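Local coordinates for protein 4-alpha-glucanotransferase (PDB 5B68) that is an amylomaltase (disproportionating enzyme) whose chain joins an N-terminal beta sandwich to a TIM-barrel domain, at residues 568-577 / 590-598; 650-661 / 670-680. All coordinates share one frame; numbering follows the deposited sequence.

Contact 1 of 2, residues 568-577 / 590-598; sequences YLEGEHIALR and ELAEDLQWQ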
loop_
_atom_site.group_PDB
_atom_site.type_symbol
_atom_site.label_atom_id
_atom_site.label_comp_id
_atom_site.label_asym_id
_atom_site.label_seq_id
_atom_site.Cartn_x
_atom_site.Cartn_y
_atom_site.Cartn_z
ATOM N N TYR A 568 17.966 1.734 -18.516
ATOM C CA TYR A 568 17.945 3.150 -18.289
ATOM C C TYR A 568 19.255 3.805 -18.786
ATOM O O TYR A 568 19.222 4.808 -19.440
ATOM C CB TYR A 568 17.759 3.454 -16.816
ATOM C CG TYR A 568 17.347 4.836 -16.531
ATOM C CD1 TYR A 568 18.244 5.886 -16.615
ATOM C CD2 TYR A 568 16.021 5.146 -16.211
ATOM C CE1 TYR A 568 17.864 7.180 -16.361
ATOM C CE2 TYR A 568 15.643 6.455 -15.935
ATOM C CZ TYR A 568 16.563 7.468 -16.035
ATOM O OH TYR A 568 16.230 8.787 -15.773
ATOM N N LEU A 569 20.403 3.224 -18.449
ATOM C CA LEU A 569 21.698 3.701 -18.985
ATOM C C LEU A 569 21.731 3.799 -20.513
ATOM O O LEU A 569 22.421 4.680 -21.038
ATOM C CB LEU A 569 22.851 2.784 -18.499
ATOM C CG LEU A 569 23.241 2.985 -17.018
ATOM C CD1 LEU A 569 24.057 1.822 -16.422
ATOM C CD2 LEU A 569 23.949 4.306 -16.772
ATOM N N GLU A 570 21.009 2.910 -21.202
ATOM C CA GLU A 570 21.049 2.831 -22.655
ATOM C C GLU A 570 19.866 3.562 -23.329
ATOM O O GLU A 570 19.597 3.341 -24.510
ATOM C CB GLU A 570 21.237 1.347 -23.100
ATOM C CG GLU A 570 22.698 0.883 -22.949
ATOM C CD GLU A 570 22.875 -0.595 -22.567
ATOM O OE1 GLU A 570 22.480 -1.451 -23.405
ATOM O OE2 GLU A 570 23.430 -0.904 -21.448
ATOM N N GLY A 571 19.195 4.442 -22.583
ATOM C CA GLY A 571 18.024 5.172 -23.036
ATOM C C GLY A 571 16.686 4.451 -23.143
ATOM O O GLY A 571 15.781 4.995 -23.733
ATOM N N GLU A 572 16.511 3.274 -22.543
ATOM C CA GLU A 572 15.246 2.491 -22.713
ATOM C C GLU A 572 13.960 3.171 -22.205
ATOM O O GLU A 572 12.876 2.919 -22.738
ATOM C CB GLU A 572 15.394 1.080 -22.099
ATOM C CG GLU A 572 14.136 0.174 -22.061
ATOM C CD GLU A 572 13.745 -0.417 -23.416
ATOM O OE1 GLU A 572 14.059 0.191 -24.489
ATOM O OE2 GLU A 572 13.093 -1.495 -23.422
ATOM N N HIS A 573 14.029 3.948 -21.140
ATOM C CA HIS A 573 12.897 4.805 -20.783
ATOM C C HIS A 573 12.339 5.584 -21.985
ATOM O O HIS A 573 11.107 5.632 -22.181
ATOM C CB HIS A 573 13.136 5.712 -19.546
ATOM C CG HIS A 573 14.401 6.513 -19.575
ATOM N ND1 HIS A 573 15.637 5.995 -19.927
ATOM C CD2 HIS A 573 14.625 7.789 -19.200
ATOM C CE1 HIS A 573 16.553 6.936 -19.816
ATOM N NE2 HIS A 573 15.970 8.028 -19.362
ATOM N N ILE A 574 13.223 6.134 -22.810
ATOM C CA ILE A 574 12.761 6.887 -23.952
ATOM C C ILE A 574 12.404 5.969 -25.125
ATOM O O ILE A 574 11.323 6.136 -25.703
ATOM C CB ILE A 574 13.794 7.957 -24.309
ATOM C CG1 ILE A 574 13.786 9.026 -23.207
ATOM C CG2 ILE A 574 13.496 8.574 -25.666
ATOM C CD1 ILE A 574 15.158 9.554 -22.912
ATOM N N ALA A 575 13.262 5.002 -25.477
ATOM C CA ALA A 575 12.931 4.049 -26.535
ATOM C C ALA A 575 11.592 3.350 -26.283
ATOM O O ALA A 575 10.826 3.147 -27.214
ATOM C CB ALA A 575 14.042 3.009 -26.715
ATOM N N LEU A 576 11.305 3.019 -25.025
ATOM C CA LEU A 576 10.082 2.300 -24.662
ATOM C C LEU A 576 8.863 3.225 -24.799
ATOM O O LEU A 576 7.877 2.831 -25.391
ATOM C CB LEU A 576 10.155 1.732 -23.220
ATOM C CG LEU A 576 8.943 0.874 -22.836
ATOM C CD1 LEU A 576 8.730 -0.272 -23.825
ATOM C CD2 LEU A 576 9.040 0.331 -21.404
ATOM N N ARG A 577 8.948 4.457 -24.293
ATOM C CA ARG A 577 7.824 5.396 -24.417
ATOM C C ARG A 577 7.540 5.730 -25.904
ATOM O O ARG A 577 6.378 5.794 -26.318
ATOM C CB ARG A 577 8.040 6.660 -23.575
ATOM C CG ARG A 577 7.803 6.469 -22.058
ATOM C CD ARG A 577 7.564 7.796 -21.315
ATOM N NE ARG A 577 8.756 8.662 -21.356
ATOM C CZ ARG A 577 8.782 9.985 -21.139
ATOM N NH1 ARG A 577 7.675 10.667 -20.834
ATOM N NH2 ARG A 577 9.943 10.636 -21.228
ATOM N N GLU A 590 14.988 14.240 -26.379
ATOM C CA GLU A 590 14.810 13.559 -25.096
ATOM C C GLU A 590 16.046 12.743 -24.733
ATOM O O GLU A 590 16.490 12.805 -23.610
ATOM C CB GLU A 590 13.584 12.665 -25.109
ATOM C CG GLU A 590 12.282 13.470 -25.133
ATOM C CD GLU A 590 11.773 13.853 -23.748
ATOM O OE1 GLU A 590 10.541 13.845 -23.553
ATOM O OE2 GLU A 590 12.579 14.156 -22.851
ATOM N N LEU A 591 16.566 11.976 -25.679
ATOM C CA LEU A 591 17.784 11.166 -25.433
ATOM C C LEU A 591 18.933 12.114 -25.069
ATOM O O LEU A 591 19.756 11.807 -24.175
ATOM C CB LEU A 591 18.113 10.270 -26.642
ATOM C CG LEU A 591 17.240 9.046 -26.876
ATOM C CD1 LEU A 591 17.414 8.423 -28.265
ATOM C CD2 LEU A 591 17.517 8.000 -25.798
ATOM N N ALA A 592 18.987 13.292 -25.712
ATOM C CA ALA A 592 20.055 14.212 -25.423
ATOM C C ALA A 592 19.929 14.808 -24.054
ATOM O O ALA A 592 20.926 15.021 -23.365
ATOM C CB ALA A 592 20.200 15.278 -26.501
ATOM N N GLU A 593 18.703 15.055 -23.612
ATOM C CA GLU A 593 18.475 15.587 -22.236
ATOM C C GLU A 593 18.874 14.545 -21.175
ATOM O O GLU A 593 19.478 14.875 -20.152
ATOM C CB GLU A 593 16.983 15.933 -22.049
ATOM C CG GLU A 593 16.756 17.336 -21.500
ATOM C CD GLU A 593 15.412 17.888 -21.961
ATOM O OE1 GLU A 593 14.375 17.209 -21.697
ATOM O OE2 GLU A 593 15.404 18.969 -22.617
ATOM N N ASP A 594 18.430 13.323 -21.433
ATOM C CA ASP A 594 18.768 12.133 -20.658
ATOM C C ASP A 594 20.299 11.921 -20.525
ATOM O O ASP A 594 20.819 11.935 -19.411
ATOM C CB ASP A 594 18.067 10.927 -21.271
ATOM C CG ASP A 594 18.566 9.613 -20.700
ATOM O OD1 ASP A 594 18.292 9.357 -19.471
ATOM O OD2 ASP A 594 19.213 8.843 -21.468
ATOM N N LEU A 595 21.027 11.885 -21.655
ATOM C CA LEU A 595 22.514 11.798 -21.571
ATOM C C LEU A 595 23.129 12.859 -20.693
ATOM O O LEU A 595 24.021 12.574 -19.841
ATOM C CB LEU A 595 23.152 11.931 -22.965
ATOM C CG LEU A 595 24.649 11.559 -23.034
ATOM C CD1 LEU A 595 24.789 10.058 -22.757
ATOM C CD2 LEU A 595 25.221 11.890 -24.408
ATOM N N GLN A 596 22.654 14.102 -20.822
ATOM C CA GLN A 596 23.190 15.184 -20.024
ATOM C C GLN A 596 22.946 15.032 -18.524
ATOM O O GLN A 596 23.808 15.306 -17.686
ATOM C CB GLN A 596 22.612 16.551 -20.502
ATOM C CG GLN A 596 22.940 17.821 -19.704
ATOM C CD GLN A 596 24.406 18.198 -19.627
ATOM O OE1 GLN A 596 24.879 18.760 -18.638
ATOM N NE2 GLN A 596 25.113 17.934 -20.671
ATOM N N TRP A 597 21.717 14.675 -18.186
ATOM C CA TRP A 597 21.349 14.436 -16.775
ATOM C C TRP A 597 22.177 13.257 -16.196
ATOM O O TRP A 597 22.740 13.383 -15.101
ATOM C CB TRP A 597 19.844 14.093 -16.738
ATOM C CG TRP A 597 19.273 13.761 -15.356
ATOM C CD1 TRP A 597 18.611 12.629 -15.003
ATOM C CD2 TRP A 597 19.323 14.580 -14.204
ATOM N NE1 TRP A 597 18.257 12.687 -13.686
ATOM C CE2 TRP A 597 18.679 13.870 -13.164
ATOM C CE3 TRP A 597 19.843 15.858 -13.941
ATOM C CZ2 TRP A 597 18.547 14.381 -11.889
ATOM C CZ3 TRP A 597 19.690 16.391 -12.666
ATOM C CH2 TRP A 597 19.008 15.624 -11.647
ATOM N N GLN A 598 22.225 12.149 -16.934
ATOM C CA GLN A 598 23.087 10.975 -16.579
ATOM C C GLN A 598 24.545 11.412 -16.332
ATOM O O GLN A 598 25.171 11.064 -15.317
ATOM C CB GLN A 598 23.002 9.886 -17.613
ATOM C CG GLN A 598 21.663 9.158 -17.601
ATOM C CD GLN A 598 21.640 7.846 -18.318
ATOM O OE1 GLN A 598 22.627 7.099 -18.385
ATOM N NE2 GLN A 598 20.478 7.517 -18.866
HETATM O O HOH W 1 17.294 10.880 -17.492
HETATM O O HOH W 2 8.174 13.934 -21.980
#
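A Schellman motif ends helix 565-569 and sets Tyr-568 and Gly-571 against helix 587-607, while the helix that follows, 572-577, runs antiparallel to 590-598 with axes 10.0 Å apart. Gly-571, the C-prime residue, adopts a positive phi readily, and having no side chain it lets CD2 of Leu-591 settle 4.0 Å from its CA. Ile-574 packs between the helices: its CG2 lies on CG of Leu-591, and its CD1 slides past Asp-594 to 3.6 Å from that residue's CB.

Asp-594 suits the polar centre because one short carboxylate serves many donors. With CG anti to the backbone N (chi1 169°), OD1 comes to the edge of the His-573 imidazole, in its plane, and takes a weak bond from NE2 at 2.7 Å. A water links OD1 to Tyr-568 OH, while OD2 forms a salt bridge with Arg-621. The imidazole is sandwiched between Ile-574 CD1 and the Tyr-568 ring. Gln-598, whose OE1 is bonded by Arg-624, spends both amide hydrogens: NE2 gives one to Asp-594 OD1 at 2.9 Å and one to Tyr-568 O at 3.0 Å, meeting that carbonyl on the face opposite Gly-571 N.

Contact 2 of 2, residues 650-661 / 670-680; sequences LVDMVGEKRAQN and YPNWCIPLCDS. With SO4 (sulfate ion), chain E.
Gln-660 and Ile-675 lock the loop after a short, weakly bonded helix, about 650-654, to a later irregular run, and their bonds form the tight heart of this contact. The Gln-660 side chain, bent at chi2 (57°), lays its amide along the backbone of Ile-675: OE1 accepts from Ile-675 N at 2.9 Å, and NE2 donates in the carbonyl plane, on a lone pair, to Ile-675 O at 3.0 Å. Glutamine suits the place because one primary amide supplies both a donor and an acceptor. Its own carbonyl O takes a nearly straight bond from Trp-673 N, inside the type II turn 671-674. CB of Asn-661 rests over the six-membered ring of Trp-673 in a CH-pi contact, 3.9 Å from the centroid, while ND2 bonds Asp-561 and an oxygen of a sulfate probably from the crystallisation liquor. Tyr-670 OH gives a short bond to Ala-659 O at its ring's edge.

Toward Leu-677 the packing is apolar: CD1 touches CG1 of Val-651 and CG2 of Val-654, and CD2 meets CD2 of Leu-650 at 3.7 Å.

The rim is looser and wetter. Arg-658 lays its guanidinium across Ile-675 CG2, bonds Ser-281 O through NH1, and sends NE to a water at 2.6 Å. Lys-657 NZ stays 4.2 Å from Ser-680 O; its partner, in a long, weak ion pair, is Glu-570. But even here one short bond persists, from Ser-680 OG to Gly-655 O.

Between these regions Glu-656 OE2 receives Cys-678 N at 2.8 Å from above the carboxylate plane, and OE1 receives Arg-658 N and waters. Gathering N-H groups and water would probably favour its charged form; with Gln-660, buried Glu-656 gives polar partners to backbone that forms no regular sheet here.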
loop_
_atom_site.group_PDB
_atom_site.type_symbol
_atom_site.label_atom_id
_atom_site.label_comp_id
_atom_site.label_asym_id
_atom_site.label_seq_id
_atom_site.Cartn_x
_atom_site.Cartn_y
_atom_site.Cartn_z
ATOM N N LEU A 650 16.562 -6.200 -7.616
ATOM C CA LEU A 650 17.024 -7.480 -8.028
ATOM C C LEU A 650 17.305 -7.450 -9.524
ATOM O O LEU A 650 18.272 -8.085 -9.995
ATOM C CB LEU A 650 15.980 -8.604 -7.728
ATOM C CG LEU A 650 16.424 -10.021 -8.087
ATOM C CD1 LEU A 650 17.631 -10.399 -7.215
ATOM C CD2 LEU A 650 15.261 -11.032 -7.925
ATOM N N VAL A 651 16.466 -6.750 -10.262
ATOM C CA VAL A 651 16.652 -6.626 -11.716
ATOM C C VAL A 651 18.050 -6.106 -12.055
ATOM O O VAL A 651 18.603 -6.491 -13.089
ATOM C CB VAL A 651 15.604 -5.675 -12.390
ATOM C CG1 VAL A 651 14.239 -6.341 -12.419
ATOM C CG2 VAL A 651 15.509 -4.305 -11.761
ATOM N N ASP A 652 18.543 -5.186 -11.248
ATOM C CA ASP A 652 19.864 -4.570 -11.488
ATOM C C ASP A 652 21.013 -5.512 -11.137
ATOM O O ASP A 652 22.131 -5.290 -11.608
ATOM C CB ASP A 652 20.025 -3.263 -10.681
ATOM C CG ASP A 652 19.254 -2.124 -11.281
ATOM O OD1 ASP A 652 18.703 -2.342 -12.374
ATOM O OD2 ASP A 652 19.241 -1.031 -10.710
ATOM N N MET A 653 20.751 -6.564 -10.360
ATOM C CA MET A 653 21.752 -7.542 -10.000
ATOM C C MET A 653 21.982 -8.557 -11.122
ATOM O O MET A 653 22.996 -9.258 -11.110
ATOM C CB MET A 653 21.419 -8.230 -8.653
ATOM C CG MET A 653 21.177 -7.275 -7.544
ATOM S SD MET A 653 20.833 -8.066 -5.969
ATOM C CE MET A 653 22.461 -8.108 -5.177
ATOM N N VAL A 654 21.064 -8.660 -12.096
ATOM C CA VAL A 654 21.201 -9.664 -13.131
ATOM C C VAL A 654 21.294 -9.071 -14.550
ATOM O O VAL A 654 21.376 -9.823 -15.505
ATOM C CB VAL A 654 20.040 -10.686 -13.070
ATOM C CG1 VAL A 654 19.983 -11.334 -11.720
ATOM C CG2 VAL A 654 18.730 -9.990 -13.351
ATOM N N GLY A 655 21.253 -7.741 -14.673
ATOM C CA GLY A 655 21.368 -7.042 -15.946
ATOM C C GLY A 655 20.101 -6.917 -16.744
ATOM O O GLY A 655 20.156 -6.710 -17.927
ATOM N N GLU A 656 18.942 -7.128 -16.100
ATOM C CA GLU A 656 17.603 -6.961 -16.776
ATOM C C GLU A 656 17.529 -5.605 -17.516
ATOM O O GLU A 656 17.846 -4.552 -16.939
ATOM C CB GLU A 656 16.533 -7.051 -15.646
ATOM C CG GLU A 656 15.115 -6.837 -16.031
ATOM C CD GLU A 656 14.571 -7.964 -16.851
ATOM O OE1 GLU A 656 14.692 -7.835 -18.100
ATOM O OE2 GLU A 656 14.037 -8.982 -16.300
ATOM N N LYS A 657 17.071 -5.641 -18.748
ATOM C CA LYS A 657 16.801 -4.392 -19.490
ATOM C C LYS A 657 15.307 -4.020 -19.620
ATOM O O LYS A 657 15.016 -2.862 -19.944
ATOM C CB LYS A 657 17.455 -4.425 -20.874
ATOM C CG LYS A 657 18.968 -4.253 -20.774
ATOM C CD LYS A 657 19.714 -4.489 -22.075
ATOM C CE LYS A 657 21.211 -4.360 -21.799
ATOM N NZ LYS A 657 22.054 -4.845 -22.925
ATOM N N ARG A 658 14.399 -4.997 -19.448
ATOM C CA ARG A 658 12.933 -4.766 -19.600
ATOM C C ARG A 658 12.212 -4.150 -18.354
ATOM O O ARG A 658 12.297 -4.704 -17.245
ATOM C CB ARG A 658 12.271 -6.061 -19.995
ATOM C CG ARG A 658 12.861 -6.676 -21.243
ATOM C CD ARG A 658 11.913 -7.646 -21.886
ATOM N NE ARG A 658 11.911 -8.975 -21.273
ATOM C CZ ARG A 658 11.095 -9.966 -21.658
ATOM N NH1 ARG A 658 11.143 -11.151 -21.082
ATOM N NH2 ARG A 658 10.213 -9.779 -22.652
ATOM N N ALA A 659 11.514 -3.007 -18.569
ATOM C CA ALA A 659 10.609 -2.386 -17.585
ATOM C C ALA A 659 9.504 -3.338 -17.204
ATOM O O ALA A 659 9.028 -4.148 -18.029
ATOM C CB ALA A 659 10.027 -1.073 -18.071
ATOM N N GLN A 660 9.181 -3.334 -15.908
ATOM C CA GLN A 660 8.090 -4.172 -15.420
ATOM C C GLN A 660 6.746 -3.464 -15.695
ATOM O O GLN A 660 5.738 -4.138 -15.986
ATOM C CB GLN A 660 8.219 -4.381 -13.906
ATOM C CG GLN A 660 7.234 -5.419 -13.321
ATOM C CD GLN A 660 7.313 -6.791 -13.923
ATOM O OE1 GLN A 660 6.440 -7.190 -14.702
ATOM N NE2 GLN A 660 8.361 -7.582 -13.551
ATOM N N ASN A 661 6.753 -2.165 -15.492
ATOM C CA ASN A 661 5.565 -1.316 -15.695
ATOM C C ASN A 661 5.980 -0.057 -16.428
ATOM O O ASN A 661 7.012 0.552 -16.066
ATOM C CB ASN A 661 4.986 -0.914 -14.329
ATOM C CG ASN A 661 3.672 -0.081 -14.442
ATOM O OD1 ASN A 661 2.790 -0.414 -15.216
ATOM N ND2 ASN A 661 3.560 0.969 -13.648
ATOM N N TYR A 670 1.559 -2.756 -23.472
ATOM C CA TYR A 670 2.817 -3.340 -22.961
ATOM C C TYR A 670 2.402 -4.322 -21.889
ATOM O O TYR A 670 1.437 -4.025 -21.156
ATOM C CB TYR A 670 3.671 -2.238 -22.353
ATOM C CG TYR A 670 5.042 -2.717 -21.890
ATOM C CD1 TYR A 670 6.060 -2.897 -22.792
ATOM C CD2 TYR A 670 5.304 -2.944 -20.540
ATOM C CE1 TYR A 670 7.342 -3.308 -22.378
ATOM C CE2 TYR A 670 6.570 -3.355 -20.106
ATOM C CZ TYR A 670 7.594 -3.546 -21.044
ATOM O OH TYR A 670 8.875 -3.996 -20.640
ATOM N N PRO A 671 3.108 -5.425 -21.701
ATOM C CA PRO A 671 2.653 -6.394 -20.706
ATOM C C PRO A 671 3.066 -6.032 -19.280
ATOM O O PRO A 671 3.811 -6.755 -18.651
ATOM C CB PRO A 671 3.325 -7.696 -21.141
ATOM C CG PRO A 671 4.164 -7.374 -22.321
ATOM C CD PRO A 671 4.291 -5.900 -22.417
ATOM N N ASN A 672 2.508 -4.950 -18.756
ATOM C CA ASN A 672 2.859 -4.489 -17.436
ATOM C C ASN A 672 2.578 -5.602 -16.452
ATOM O O ASN A 672 1.610 -6.327 -16.585
ATOM C CB ASN A 672 2.032 -3.261 -17.047
ATOM C CG ASN A 672 2.271 -2.081 -17.955
ATOM O OD1 ASN A 672 3.393 -1.676 -18.162
ATOM N ND2 ASN A 672 1.205 -1.523 -18.490
ATOM N N TRP A 673 3.499 -5.773 -15.518
ATOM C CA TRP A 673 3.351 -6.693 -14.413
ATOM C C TRP A 673 3.481 -8.151 -14.819
ATOM O O TRP A 673 3.162 -9.025 -14.060
ATOM C CB TRP A 673 2.040 -6.456 -13.689
ATOM C CG TRP A 673 1.750 -5.030 -13.447
ATOM C CD1 TRP A 673 0.762 -4.298 -14.005
ATOM C CD2 TRP A 673 2.452 -4.149 -12.572
ATOM N NE1 TRP A 673 0.798 -3.026 -13.543
ATOM C CE2 TRP A 673 1.834 -2.904 -12.662
ATOM C CE3 TRP A 673 3.555 -4.294 -11.726
ATOM C CZ2 TRP A 673 2.269 -1.808 -11.952
ATOM C CZ3 TRP A 673 3.977 -3.205 -11.020
ATOM C CH2 TRP A 673 3.339 -1.978 -11.134
ATOM N N CYS A 674 3.933 -8.381 -16.037
ATOM C CA CYS A 674 4.082 -9.721 -16.588
ATOM C C CYS A 674 5.484 -10.107 -17.078
ATOM O O CYS A 674 5.629 -11.082 -17.778
ATOM C CB CYS A 674 3.099 -9.914 -17.733
ATOM S SG CYS A 674 1.383 -9.689 -17.228
ATOM N N ILE A 675 6.489 -9.318 -16.728
ATOM C CA ILE A 675 7.823 -9.480 -17.294
ATOM C C ILE A 675 8.698 -10.325 -16.374
ATOM O O ILE A 675 9.107 -9.859 -15.340
ATOM C CB ILE A 675 8.493 -8.101 -17.480
ATOM C CG1 ILE A 675 7.616 -7.154 -18.309
ATOM C CG2 ILE A 675 9.882 -8.235 -18.069
ATOM C CD1 ILE A 675 7.303 -7.626 -19.708
ATOM N N PRO A 676 8.994 -11.558 -16.775
ATOM C CA PRO A 676 9.841 -12.464 -15.947
ATOM C C PRO A 676 11.291 -11.993 -15.827
ATOM O O PRO A 676 11.789 -11.233 -16.691
ATOM C CB PRO A 676 9.802 -13.766 -16.682
ATOM C CG PRO A 676 9.679 -13.353 -18.098
ATOM C CD PRO A 676 8.802 -12.139 -18.123
ATOM N N LEU A 677 11.938 -12.352 -14.733
ATOM C CA LEU A 677 13.306 -11.852 -14.448
ATOM C C LEU A 677 14.253 -12.458 -15.501
ATOM O O LEU A 677 14.353 -13.686 -15.611
ATOM C CB LEU A 677 13.735 -12.298 -13.031
ATOM C CG LEU A 677 15.108 -11.766 -12.553
ATOM C CD1 LEU A 677 15.078 -10.258 -12.368
ATOM C CD2 LEU A 677 15.563 -12.523 -11.289
ATOM N N CYS A 678 14.922 -11.598 -16.266
ATOM C CA CYS A 678 15.881 -12.100 -17.249
ATOM C C CYS A 678 17.141 -11.283 -17.218
ATOM O O CYS A 678 17.078 -10.110 -16.841
ATOM C CB CYS A 678 15.277 -12.030 -18.642
ATOM S SG CYS A 678 13.829 -13.114 -18.888
ATOM N N ASP A 679 18.261 -11.900 -17.687
ATOM C CA ASP A 679 19.591 -11.198 -17.721
ATOM C C ASP A 679 19.710 -10.313 -18.961
ATOM O O ASP A 679 18.722 -10.145 -19.652
ATOM C CB ASP A 679 20.755 -12.189 -17.614
ATOM C CG ASP A 679 20.787 -13.222 -18.777
ATOM O OD1 ASP A 679 20.196 -12.945 -19.878
ATOM O OD2 ASP A 679 21.321 -14.333 -18.516
ATOM N N SER A 680 20.867 -9.678 -19.191
ATOM C CA SER A 680 21.021 -8.763 -20.339
ATOM C C SER A 680 20.779 -9.379 -21.736
ATOM O O SER A 680 20.418 -8.663 -22.691
ATOM C CB SER A 680 22.398 -8.137 -20.271
ATOM O OG SER A 680 22.456 -7.331 -19.107
HETATM S S SO4 E . 0.037 3.064 -13.797
HETATM O O1 SO4 E . 0.689 1.816 -13.311
HETATM O O2 SO4 E . -1.127 3.278 -12.917
HETATM O O3 SO4 E . 0.985 4.194 -13.662
HETATM O O4 SO4 E . -0.304 2.980 -15.222
HETATM O O HOH W 3 12.747 -9.952 -18.992
HETATM O O HOH W 4 11.792 -8.517 -14.843
HETATM O O HOH W 5 16.573 -8.096 -20.038
#

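The two contacts follow one another in the chain, and their centres lie about 17 Å apart. Helix 572-579 joins them: its one flank faces 590-598, while Leu-576 turns to the other pair, with CD1 3.6 Å from Tyr-670 CE1 and CD2 3.7 Å from Ala-659 CB. A long, weak ion pair, Glu-570 OE1 to Lys-657 NZ at 3.5 Å, also links them. The ligands lie by contact 2: the side chain of Asn-661 is about 5 Å from a bound BTB molecule, and the sulfate on Asn-661 ND2 is also held by Gly-664 N. BTB too is probably from the crystallisation liquor, though such molecules often mark pockets. Contact 1 joins two helices by structural packing.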